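Side-chain contact in soluble lytic transglycosylase B3 (PDB 5ANZ), which probably cleaves peptidoglycan as a lytic transglycosylase, taking part in turnover of the bacterial cell wall: residues A[272-275]-A[276-280]. Numbering follows the deposited sequence.
Sequences IRKP and LGEWQ
Lys274 lays the start of its side chain over the indole of Trp279, five residues on, where strand 274-275 gives way to the short helix 276-280. Its CB sits above one face, 3.8 Å from the centroid of the five-membered ring, a CH-pi contact displaced toward the NE1 side; CD continues over the benzo part, 4.0 Å from Trp279 CZ2. Lys274 CG stands anti to its own carbonyl carbon (chi1 -65°), which carries the aliphatic chain along the indole. This is the close-packed part, and backbone bonds join the same two segments: Pro275, at the N-cap position, offers its carbonyl O to Trp279 N at 3.1 Å, an in-plane bond with an N-H...O angle of 160°, while a weaker, more bent bond reaches the same oxygen from Glu278 N. One carbonyl oxygen thus receives the N-H groups of both Glu278 and Trp279.

Toward solvent the grip slackens. Glu278, with CG anti to its backbone N (chi1 176°), extends back across the strand end, bringing OE1 to 3.4 Å from Pro275 CD. The other oxygen, OE2, makes a long salt bridge with Lys274 NZ, 3.6 Å away.

Trp279 NE1 donates to Ala301 O, pinning the buried ring to strand 300-304, the antiparallel neighbour of edge strand 274-275. Leu276 also touches Ala301, and both it and Trp279 pack on Leu315 of strand 313-316, seating the helix against the small antiparallel sheet.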
loop_
_atom_site.group_PDB
_atom_site.type_symbol
_atom_site.label_atom_id
_atom_site.label_comp_id
_atom_site.label_asym_id
_atom_site.label_seq_id
_atom_site.Cartn_x
_atom_site.Cartn_y
_atom_site.Cartn_z
ATOM N N ILE A 272 13.198 9.820 9.234
ATOM C CA ILE A 272 14.597 9.847 9.646
ATOM C C ILE A 272 15.374 8.961 8.679
ATOM O O ILE A 272 15.130 7.755 8.589
ATOM C CB ILE A 272 14.797 9.366 11.099
ATOM C CG1 ILE A 272 14.069 10.292 12.079
ATOM C CG2 ILE A 272 16.286 9.297 11.442
ATOM C CD1 ILE A 272 14.296 9.946 13.539
ATOM N N ARG A 273 16.275 9.566 7.917
ATOM C CA ARG A 273 17.095 8.808 6.981
ATOM C C ARG A 273 18.576 9.072 7.229
ATOM O O ARG A 273 18.986 10.200 7.515
ATOM C CB ARG A 273 16.712 9.139 5.536
ATOM C CG ARG A 273 15.298 8.706 5.195
ATOM C CD ARG A 273 15.019 8.782 3.701
ATOM N NE ARG A 273 14.848 10.155 3.243
ATOM C CZ ARG A 273 13.695 10.810 3.281
ATOM N NH1 ARG A 273 12.613 10.215 3.766
ATOM N NH2 ARG A 273 13.625 12.059 2.838
ATOM N N LYS A 274 19.366 8.009 7.138
ATOM C CA LYS A 274 20.794 8.065 7.393
ATOM C C LYS A 274 21.506 7.169 6.398
ATOM O O LYS A 274 20.969 6.131 6.014
ATOM C CB LYS A 274 21.107 7.612 8.822
ATOM C CG LYS A 274 20.564 8.515 9.913
ATOM C CD LYS A 274 20.939 7.969 11.277
ATOM C CE LYS A 274 20.200 8.696 12.380
ATOM N NZ LYS A 274 20.542 10.142 12.423
ATOM N N PRO A 275 22.716 7.559 5.974
ATOM C CA PRO A 275 23.464 6.643 5.108
ATOM C C PRO A 275 23.712 5.321 5.825
ATOM O O PRO A 275 23.837 5.313 7.048
ATOM C CB PRO A 275 24.779 7.380 4.851
ATOM C CG PRO A 275 24.502 8.818 5.211
ATOM C CD PRO A 275 23.473 8.786 6.287
ATOM N N LEU A 276 23.760 4.221 5.083
ATOM C CA LEU A 276 24.018 2.912 5.683
ATOM C C LEU A 276 25.305 2.928 6.509
ATOM O O LEU A 276 25.391 2.280 7.552
ATOM C CB LEU A 276 24.105 1.834 4.606
ATOM C CG LEU A 276 22.792 1.482 3.915
ATOM C CD1 LEU A 276 23.030 0.373 2.914
ATOM C CD2 LEU A 276 21.740 1.076 4.938
ATOM N N GLY A 277 26.296 3.676 6.035
ATOM C CA GLY A 277 27.556 3.801 6.742
ATOM C C GLY A 277 27.369 4.368 8.136
ATOM O O GLY A 277 28.025 3.937 9.087
ATOM N N GLU A 278 26.465 5.336 8.258
ATOM C CA GLU A 278 26.181 5.942 9.548
ATOM C C GLU A 278 25.438 4.967 10.464
ATOM O O GLU A 278 25.714 4.912 11.661
ATOM C CB GLU A 278 25.380 7.233 9.374
ATOM C CG GLU A 278 24.948 7.874 10.685
ATOM C CD GLU A 278 24.453 9.300 10.513
ATOM O OE1 GLU A 278 24.490 9.809 9.374
ATOM O OE2 GLU A 278 24.032 9.913 11.521
ATOM N N TRP A 279 24.501 4.195 9.913
ATOM C CA TRP A 279 23.829 3.172 10.714
ATOM C C TRP A 279 24.816 2.125 11.251
ATOM O O TRP A 279 24.688 1.660 12.381
ATOM C CB TRP A 279 22.741 2.461 9.905
ATOM C CG TRP A 279 21.511 3.278 9.586
ATOM C CD1 TRP A 279 21.105 3.695 8.350
ATOM C CD2 TRP A 279 20.521 3.744 10.508
ATOM N NE1 TRP A 279 19.928 4.393 8.446
ATOM C CE2 TRP A 279 19.549 4.441 9.760
ATOM C CE3 TRP A 279 20.364 3.645 11.896
ATOM C CZ2 TRP A 279 18.431 5.025 10.348
ATOM C CZ3 TRP A 279 19.258 4.236 12.485
ATOM C CH2 TRP A 279 18.302 4.923 11.706
ATOM N N GLN A 280 25.784 1.744 10.427
ATOM C CA GLN A 280 26.726 0.694 10.803
ATOM C C GLN A 280 27.660 1.168 11.911
ATOM O O GLN A 280 27.986 0.418 12.839
ATOM C CB GLN A 280 27.539 0.239 9.589
ATOM C CG GLN A 280 28.553 -0.854 9.900
ATOM C CD GLN A 280 29.470 -1.157 8.728
ATOM O OE1 GLN A 280 29.178 -0.802 7.586
ATOM N NE2 GLN A 280 30.591 -1.813 9.008
#